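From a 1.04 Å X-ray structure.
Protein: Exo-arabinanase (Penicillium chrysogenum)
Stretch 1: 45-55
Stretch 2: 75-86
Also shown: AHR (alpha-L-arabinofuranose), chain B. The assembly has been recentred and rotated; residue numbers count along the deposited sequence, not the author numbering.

Stretch 1, residues 45-55: PEPPAVYFPIY
Stretch 2, residues 75-86: NGYGLRYQPFLY

Stretch 1 begins extended, with cis peptide bonds before P47 and P48, and enters a strand that includes 52-55. Stretch 2 passes from G76 (phi/psi 75/10) and G78 (125/130) into a strand that includes 79-80, then turns a corner at Y81; a second strand, on a different sheet or face, includes 83-86, and Q82 has phi/psi 60/58. The CA atoms of V50 and G78 lie 4.5 Å apart and those of Y51 and L79 4.9 Å, but by I54 and L85 the separation is 9.6 Å. Strands 52-55 and 82-86 run in similar directions, 35° apart, with axes no closer than 9.4 Å; side chains fill that gap.

One direct backbone hydrogen bond joins the stretches, L79 N to V50 O (3.0 Å, 140°), and G78 CA adds a CA-H...O contact to V50 O at 3.3 Å. An ideal CB on G78 would lie 2.8 Å from V50 CG2, a clash, and its backbone angles alone call for glycine. One water O lies 2.8 Å from Y51 O and 2.8 Å from L79 O, bridging the two backbones.

E46 (m, t, chi3 -71°) and R80 (t, t, m, chi4 -80°) form a two-pronged salt bridge: R80 NH1 to E46 OE1 and R80 NH2 to E46 OE2 are both 2.9 Å, at 153° and 150°. E46 OE2 also accepts from V50 N (3.1 Å), tying the carboxylate to its own loop. V50 (m) covers one guanidinium face, with CG2 3.7 Å from R80 CZ.

The F52 ring (chi1 m, chi2 -49°) is sandwiched. P83 CB sits 3.7 Å from the F52 ring centroid, 4° off the normal; on the opposite face lies L79 O, 3.4 Å from F52 CE1. Y81 O approaches the edge, 3.5 Å from F52 CZ. Farther along, I54 (m, m) reaches L85 (m, t), I54 CD1 to L85 CD2 4.2 Å.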

ATOM      1  N   PRO A  45     -19.127   1.188 -13.696  1.00  8.39           N
ATOM      2  CA  PRO A  45     -20.532   0.906 -13.400  1.00  8.49           C
ATOM      3  C   PRO A  45     -20.832  -0.569 -13.433  1.00  8.07           C
ATOM      4  O   PRO A  45     -20.289  -1.329 -14.251  1.00  8.98           O
ATOM      5  CB  PRO A  45     -21.263   1.603 -14.583  1.00 11.89           C
ATOM      6  CG  PRO A  45     -20.298   2.287 -15.387  1.00 13.90           C
ATOM      7  CD  PRO A  45     -18.925   1.898 -14.970  1.00 10.14           C
ATOM      8  N   GLU A  46     -21.676  -1.033 -12.489  1.00  7.77           N
ATOM      9  CA  GLU A  46     -21.998  -2.423 -12.298  1.00  8.33           C
ATOM     10  C   GLU A  46     -23.456  -2.666 -12.593  1.00  9.86           C
ATOM     11  O   GLU A  46     -24.291  -1.764 -12.358  1.00 11.25           O
ATOM     12  CB  GLU A  46     -21.728  -2.809 -10.830  1.00  8.75           C
ATOM     13  CG  GLU A  46     -20.277  -2.623 -10.386  1.00  7.26           C
ATOM     14  CD  GLU A  46     -20.102  -3.015  -8.950  1.00  6.50           C
ATOM     15  OE1 GLU A  46     -20.608  -2.260  -8.081  1.00  6.42           O
ATOM     16  OE2 GLU A  46     -19.490  -4.077  -8.656  1.00  6.86           O
ATOM     17  N   PRO A  47     -23.836  -3.853 -13.037  1.00 12.66           N
ATOM     18  CA  PRO A  47     -22.972  -4.999 -13.379  1.00 12.28           C
ATOM     19  C   PRO A  47     -22.220  -4.750 -14.672  1.00 11.97           C
ATOM     20  O   PRO A  47     -22.546  -3.846 -15.494  1.00 14.22           O
ATOM     21  CB  PRO A  47     -23.992  -6.151 -13.577  1.00 15.94           C
ATOM     22  CG  PRO A  47     -25.208  -5.449 -14.035  1.00 18.27           C
ATOM     23  CD  PRO A  47     -25.287  -4.128 -13.267  1.00 18.30           C
ATOM     24  N   PRO A  48     -21.217  -5.541 -14.975  1.00 11.84           N
ATOM     25  CA  PRO A  48     -20.725  -6.617 -14.127  1.00 11.31           C
ATOM     26  C   PRO A  48     -19.906  -6.136 -12.969  1.00  8.83           C
ATOM     27  O   PRO A  48     -19.630  -4.934 -12.821  1.00  9.05           O
ATOM     28  CB  PRO A  48     -19.788  -7.405 -15.080  1.00 15.77           C
ATOM     29  CG  PRO A  48     -19.336  -6.394 -16.054  1.00 19.61           C
ATOM     30  CD  PRO A  48     -20.476  -5.442 -16.247  1.00 16.10           C
ATOM     31  N   ALA A  49     -19.518  -7.021 -12.103  1.00  8.05           N
ATOM     32  CA  ALA A  49     -18.839  -6.656 -10.852  1.00  7.51           C
ATOM     33  C   ALA A  49     -17.461  -6.013 -11.133  1.00  6.76           C
ATOM     34  O   ALA A  49     -16.752  -6.389 -12.072  1.00  7.76           O
ATOM     35  CB  ALA A  49     -18.647  -7.881  -9.974  1.00  8.49           C
ATOM     36  N   VAL A  50     -17.102  -5.053 -10.287  1.00  6.06           N
ATOM     37  CA  VAL A  50     -15.813  -4.377 -10.436  1.00  5.70           C
ATOM     38  C   VAL A  50     -14.651  -5.385 -10.317  1.00  5.66           C
ATOM     39  O   VAL A  50     -14.741  -6.462  -9.717  1.00  5.77           O
ATOM     40  CB  VAL A  50     -15.663  -3.227  -9.432  1.00  5.93           C
ATOM     41  CG1 VAL A  50     -16.613  -2.083  -9.755  1.00  6.25           C
ATOM     42  CG2 VAL A  50     -15.813  -3.717  -7.973  1.00  6.15           C
ATOM     43  N   TYR A  51     -13.527  -4.973 -10.928  1.00  5.69           N
ATOM     44  CA  TYR A  51     -12.324  -5.774 -11.021  1.00  5.36           C
ATOM     45  C   TYR A  51     -11.115  -4.891 -10.785  1.00  5.15           C
ATOM     46  O   TYR A  51     -11.213  -3.651 -10.837  1.00  5.57           O
ATOM     47  CB  TYR A  51     -12.247  -6.471 -12.451  1.00  6.39           C
ATOM     48  CG  TYR A  51     -12.324  -5.413 -13.544  1.00  6.48           C
ATOM     49  CD1 TYR A  51     -11.223  -4.674 -13.964  1.00  7.24           C
ATOM     50  CD2 TYR A  51     -13.515  -5.114 -14.159  1.00  7.46           C
ATOM     51  CE1 TYR A  51     -11.282  -3.700 -14.919  1.00  8.14           C
ATOM     52  CE2 TYR A  51     -13.599  -4.131 -15.129  1.00  8.52           C
ATOM     53  CZ  TYR A  51     -12.474  -3.422 -15.509  1.00  8.63           C
ATOM     54  OH  TYR A  51     -12.587  -2.454 -16.469  1.00 11.48           O
ATOM     55  N   PHE A  52      -9.948  -5.491 -10.606  1.00  5.40           N
ATOM     56  CA  PHE A  52      -8.689  -4.748 -10.568  1.00  4.93           C
ATOM     57  C   PHE A  52      -7.953  -4.864 -11.909  1.00  5.40           C
ATOM     58  O   PHE A  52      -7.561  -5.957 -12.289  1.00  5.70           O
ATOM     59  CB  PHE A  52      -7.787  -5.211  -9.454  1.00  5.50           C
ATOM     60  CG  PHE A  52      -8.313  -4.984  -8.054  1.00  5.04           C
ATOM     61  CD1 PHE A  52      -8.820  -3.742  -7.657  1.00  5.93           C
ATOM     62  CD2 PHE A  52      -8.278  -6.011  -7.121  1.00  5.52           C
ATOM     63  CE1 PHE A  52      -9.288  -3.563  -6.353  1.00  6.55           C
ATOM     64  CE2 PHE A  52      -8.710  -5.820  -5.829  1.00  6.56           C
ATOM     65  CZ  PHE A  52      -9.223  -4.591  -5.453  1.00  6.76           C
ATOM     66  N   PRO A  53      -7.779  -3.758 -12.626  1.00  5.38           N
ATOM     67  CA  PRO A  53      -7.049  -3.795 -13.898  1.00  5.58           C
ATOM     68  C   PRO A  53      -5.559  -3.911 -13.625  1.00  5.26           C
ATOM     69  O   PRO A  53      -5.080  -3.391 -12.650  1.00  6.21           O
ATOM     70  CB  PRO A  53      -7.374  -2.460 -14.546  1.00  6.38           C
ATOM     71  CG  PRO A  53      -7.668  -1.557 -13.403  1.00  8.21           C
ATOM     72  CD  PRO A  53      -8.274  -2.407 -12.310  1.00  6.00           C
ATOM     73  N   ILE A  54      -4.858  -4.566 -14.565  1.00  5.16           N
ATOM     74  CA  ILE A  54      -3.398  -4.707 -14.465  1.00  5.13           C
ATOM     75  C   ILE A  54      -2.808  -4.078 -15.698  1.00  5.10           C
ATOM     76  O   ILE A  54      -3.021  -4.590 -16.816  1.00  5.70           O
ATOM     77  CB  ILE A  54      -2.990  -6.166 -14.320  1.00  5.46           C
ATOM     78  CG1 ILE A  54      -3.658  -6.886 -13.170  1.00  5.84           C
ATOM     79  CG2 ILE A  54      -1.469  -6.283 -14.226  1.00  6.45           C
ATOM     80  CD1 ILE A  54      -3.325  -6.366 -11.805  1.00  7.14           C
ATOM     81  N   TYR A  55      -2.091  -2.966 -15.534  1.00  5.03           N
ATOM     82  CA  TYR A  55      -1.439  -2.251 -16.625  1.00  5.10           C
ATOM     83  C   TYR A  55       0.052  -2.448 -16.494  1.00  4.81           C
ATOM     84  O   TYR A  55       0.614  -2.410 -15.409  1.00  6.65           O
ATOM     85  CB  TYR A  55      -1.783  -0.769 -16.606  1.00  5.50           C
ATOM     86  CG  TYR A  55      -3.105  -0.398 -17.271  1.00  5.79           C
ATOM     87  CD1 TYR A  55      -4.292  -1.014 -16.930  1.00  6.77           C
ATOM     88  CD2 TYR A  55      -3.156   0.631 -18.188  1.00  7.02           C
ATOM     89  CE1 TYR A  55      -5.461  -0.651 -17.507  1.00  8.27           C
ATOM     90  CE2 TYR A  55      -4.350   1.013 -18.781  1.00  9.29           C
ATOM     91  CZ  TYR A  55      -5.514   0.372 -18.449  1.00  8.85           C
ATOM     92  OH  TYR A  55      -6.666   0.753 -19.062  1.00 11.23           O
ATOM     93  N   ASN A  75     -16.242 -14.751  -4.919  1.00  6.75           N
ATOM     94  CA  ASN A  75     -17.505 -14.329  -4.364  1.00  6.80           C
ATOM     95  C   ASN A  75     -18.489 -13.747  -5.359  1.00  6.70           C
ATOM     96  O   ASN A  75     -19.688 -13.722  -5.114  1.00  8.66           O
ATOM     97  CB  ASN A  75     -17.283 -13.256  -3.297  1.00  6.97           C
ATOM     98  CG  ASN A  75     -16.508 -13.747  -2.092  1.00  6.74           C
ATOM     99  OD1 ASN A  75     -16.619 -14.900  -1.666  1.00  9.46           O
ATOM    100  ND2 ASN A  75     -15.735 -12.840  -1.507  1.00  7.07           N
ATOM    101  N   GLY A  76     -18.009 -13.182  -6.453  1.00  7.24           N
ATOM    102  CA  GLY A  76     -18.835 -12.505  -7.387  1.00  7.65           C
ATOM    103  C   GLY A  76     -19.309 -11.131  -6.937  1.00  7.32           C
ATOM    104  O   GLY A  76     -20.188 -10.559  -7.572  1.00 10.00           O
ATOM    105  N   TYR A  77     -18.772 -10.612  -5.869  1.00  6.18           N
ATOM    106  CA  TYR A  77     -19.160  -9.325  -5.289  1.00  6.61           C
ATOM    107  C   TYR A  77     -18.545  -8.167  -6.047  1.00  6.12           C
ATOM    108  O   TYR A  77     -19.179  -7.104  -6.249  1.00  6.86           O
ATOM    109  CB  TYR A  77     -18.765  -9.198  -3.830  1.00  6.48           C
ATOM    110  CG  TYR A  77     -19.287 -10.246  -2.869  1.00  6.60           C
ATOM    111  CD1 TYR A  77     -20.385 -11.050  -3.159  1.00  8.81           C
ATOM    112  CD2 TYR A  77     -18.651 -10.475  -1.657  1.00  7.27           C
ATOM    113  CE1 TYR A  77     -20.824 -12.008  -2.259  1.00 11.17           C
ATOM    114  CE2 TYR A  77     -19.058 -11.419  -0.763  1.00  8.47           C
ATOM    115  CZ  TYR A  77     -20.131 -12.188  -1.061  1.00 10.18           C
ATOM    116  OH  TYR A  77     -20.517 -13.156  -0.136  1.00 13.37           O
ATOM    117  N   GLY A  78     -17.273  -8.329  -6.418  1.00  6.02           N
ATOM    118  CA  GLY A  78     -16.451  -7.261  -6.998  1.00  6.17           C
ATOM    119  C   GLY A  78     -15.175  -7.090  -6.188  1.00  5.11           C
ATOM    120  O   GLY A  78     -15.216  -6.989  -4.960  1.00  5.69           O
ATOM    121  N   LEU A  79     -14.049  -7.077  -6.914  1.00  5.27           N
ATOM    122  CA  LEU A  79     -12.747  -6.736  -6.267  1.00  4.94           C
ATOM    123  C   LEU A  79     -12.655  -5.237  -6.278  1.00  4.70           C
ATOM    124  O   LEU A  79     -12.374  -4.612  -7.312  1.00  5.35           O
ATOM    125  CB  LEU A  79     -11.592  -7.420  -6.973  1.00  5.39           C
ATOM    126  CG  LEU A  79     -11.620  -8.941  -6.982  1.00  5.85           C
ATOM    127  CD1 LEU A  79     -10.296  -9.506  -7.489  1.00  6.97           C
ATOM    128  CD2 LEU A  79     -11.998  -9.531  -5.598  1.00  7.17           C
ATOM    129  N   ARG A  80     -13.015  -4.642  -5.151  1.00  4.50           N
ATOM    130  CA  ARG A  80     -13.452  -3.263  -5.078  1.00  4.44           C
ATOM    131  C   ARG A  80     -12.485  -2.288  -4.464  1.00  4.54           C
ATOM    132  O   ARG A  80     -12.283  -1.184  -4.985  1.00  5.27           O
ATOM    133  CB  ARG A  80     -14.807  -3.205  -4.326  1.00  5.17           C
ATOM    134  CG  ARG A  80     -15.500  -1.846  -4.409  1.00  5.12           C
ATOM    135  CD  ARG A  80     -16.904  -1.867  -3.730  1.00  5.10           C
ATOM    136  NE  ARG A  80     -17.714  -2.965  -4.262  1.00  5.57           N
ATOM    137  CZ  ARG A  80     -18.377  -2.972  -5.387  1.00  5.44           C
ATOM    138  NH1 ARG A  80     -18.498  -1.845  -6.112  1.00  6.17           N
ATOM    139  NH2 ARG A  80     -18.966  -4.082  -5.799  1.00  5.80           N
ATOM    140  N   TYR A  81     -11.920  -2.660  -3.304  1.00  4.65           N
ATOM    141  CA  TYR A  81     -11.079  -1.768  -2.522  1.00  4.18           C
ATOM    142  C   TYR A  81      -9.668  -2.381  -2.292  1.00  4.28           C
ATOM    143  O   TYR A  81      -9.518  -3.587  -2.091  1.00  4.67           O
ATOM    144  CB  TYR A  81     -11.640  -1.471  -1.156  1.00  4.45           C
ATOM    145  CG  TYR A  81     -12.811  -0.507  -1.070  1.00  4.66           C
ATOM    146  CD1 TYR A  81     -13.267   0.251  -2.158  1.00  5.05           C
ATOM    147  CD2 TYR A  81     -13.469  -0.349   0.162  1.00  4.77           C
ATOM    148  CE1 TYR A  81     -14.352   1.128  -2.012  1.00  4.95           C
ATOM    149  CE2 TYR A  81     -14.523   0.497   0.305  1.00  4.83           C
ATOM    150  CZ  TYR A  81     -14.967   1.240  -0.798  1.00  5.06           C
ATOM    151  OH  TYR A  81     -16.030   2.137  -0.677  1.00  5.98           O
ATOM    152  N   GLN A  82      -8.695  -1.483  -2.276  1.00  4.01           N
ATOM    153  CA  GLN A  82      -7.418  -1.717  -1.605  1.00  4.17           C
ATOM    154  C   GLN A  82      -6.631  -2.918  -2.148  1.00  4.05           C
ATOM    155  O   GLN A  82      -6.230  -3.803  -1.429  1.00  5.00           O
ATOM    156  CB  GLN A  82      -7.657  -1.849  -0.096  1.00  4.38           C
ATOM    157  CG  GLN A  82      -8.257  -0.569   0.471  1.00  4.27           C
ATOM    158  CD  GLN A  82      -9.363  -0.746   1.484  1.00  3.94           C
ATOM    159  OE1 GLN A  82      -9.467  -1.799   2.146  1.00  4.50           O
ATOM    160  NE2 GLN A  82     -10.165   0.284   1.654  1.00  4.55           N
ATOM    161  N   PRO A  83      -6.331  -2.880  -3.464  1.00  4.06           N
ATOM    162  CA  PRO A  83      -5.465  -3.916  -4.031  1.00  4.46           C
ATOM    163  C   PRO A  83      -4.055  -3.774  -3.497  1.00  4.63           C
ATOM    164  O   PRO A  83      -3.634  -2.753  -2.927  1.00  6.56           O
ATOM    165  CB  PRO A  83      -5.497  -3.605  -5.535  1.00  4.83           C
ATOM    166  CG  PRO A  83      -5.672  -2.107  -5.587  1.00  5.58           C
ATOM    167  CD  PRO A  83      -6.634  -1.833  -4.433  1.00  5.14           C
ATOM    168  N   PHE A  84      -3.254  -4.805  -3.727  1.00  4.26           N
ATOM    169  CA  PHE A  84      -1.820  -4.814  -3.414  1.00  4.40           C
ATOM    170  C   PHE A  84      -1.171  -5.868  -4.270  1.00  4.27           C
ATOM    171  O   PHE A  84      -1.565  -7.040  -4.220  1.00  5.61           O
ATOM    172  CB  PHE A  84      -1.542  -5.122  -1.914  1.00  4.69           C
ATOM    173  CG  PHE A  84      -0.103  -4.858  -1.589  1.00  4.10           C
ATOM    174  CD1 PHE A  84       0.323  -3.581  -1.373  1.00  4.77           C
ATOM    175  CD2 PHE A  84       0.850  -5.856  -1.577  1.00  4.57           C
ATOM    176  CE1 PHE A  84       1.624  -3.249  -1.154  1.00  5.26           C
ATOM    177  CE2 PHE A  84       2.175  -5.560  -1.348  1.00  5.03           C
ATOM    178  CZ  PHE A  84       2.579  -4.269  -1.129  1.00  4.81           C
ATOM    179  N   LEU A  85      -0.160  -5.501  -5.063  1.00  4.41           N
ATOM    180  CA  LEU A  85       0.626  -6.400  -5.891  1.00  4.63           C
ATOM    181  C   LEU A  85       1.913  -6.797  -5.193  1.00  4.51           C
ATOM    182  O   LEU A  85       2.582  -5.934  -4.611  1.00  5.24           O
ATOM    183  CB  LEU A  85       0.942  -5.776  -7.236  1.00  4.62           C
ATOM    184  CG  LEU A  85      -0.222  -5.681  -8.201  1.00  5.13           C
ATOM    185  CD1 LEU A  85       0.137  -4.711  -9.323  1.00  6.46           C
ATOM    186  CD2 LEU A  85      -0.536  -7.057  -8.787  1.00  7.20           C
ATOM    187  N   TYR A  86       2.303  -8.078  -5.309  1.00  4.63           N
ATOM    188  CA  TYR A  86       3.552  -8.508  -4.673  1.00  4.77           C
ATOM    189  C   TYR A  86       4.177  -9.688  -5.430  1.00  4.80           C
ATOM    190  O   TYR A  86       3.571 -10.763  -5.512  1.00  5.65           O
ATOM    191  CB  TYR A  86       3.302  -8.958  -3.243  1.00  4.81           C
ATOM    192  CG  TYR A  86       4.543  -9.190  -2.439  1.00  4.61           C
ATOM    193  CD1 TYR A  86       5.544  -8.226  -2.331  1.00  5.72           C
ATOM    194  CD2 TYR A  86       4.760 -10.384  -1.757  1.00  5.73           C
ATOM    195  CE1 TYR A  86       6.689  -8.431  -1.600  1.00  5.53           C
ATOM    196  CE2 TYR A  86       5.910 -10.603  -0.984  1.00  5.99           C
ATOM    197  CZ  TYR A  86       6.847  -9.630  -0.917  1.00  5.37           C
ATOM    198  OH  TYR A  86       7.982  -9.864  -0.126  1.00  6.26           O
TER
HETATM  199  O5  AHR B   2      -9.948   2.512  -0.222  1.00  4.82           O
HETATM  200  C5  AHR B   2     -11.311   3.014  -0.345  1.00  4.71           C
HETATM  201  C4  AHR B   2     -11.623   3.860   0.872  1.00  4.80           C
HETATM  202  O4  AHR B   2     -11.612   2.983   2.050  1.00  5.02           O
HETATM  203  C3  AHR B   2     -13.061   4.360   0.862  1.00  4.85           C
HETATM  204  O3  AHR B   2     -13.195   5.586   0.114  1.00  5.80           O
HETATM  205  C2  AHR B   2     -13.273   4.642   2.363  1.00  4.90           C
HETATM  206  O2  AHR B   2     -14.666   4.590   2.745  1.00  6.30           O
HETATM  207  C1  AHR B   2     -12.487   3.512   3.043  1.00  4.50           C
HETATM  208  O   HOH W   1     -21.262  -6.366  -7.962  1.00 15.89           O
HETATM  209  O   HOH W   2     -11.910  -2.180  -8.580  1.00  5.70           O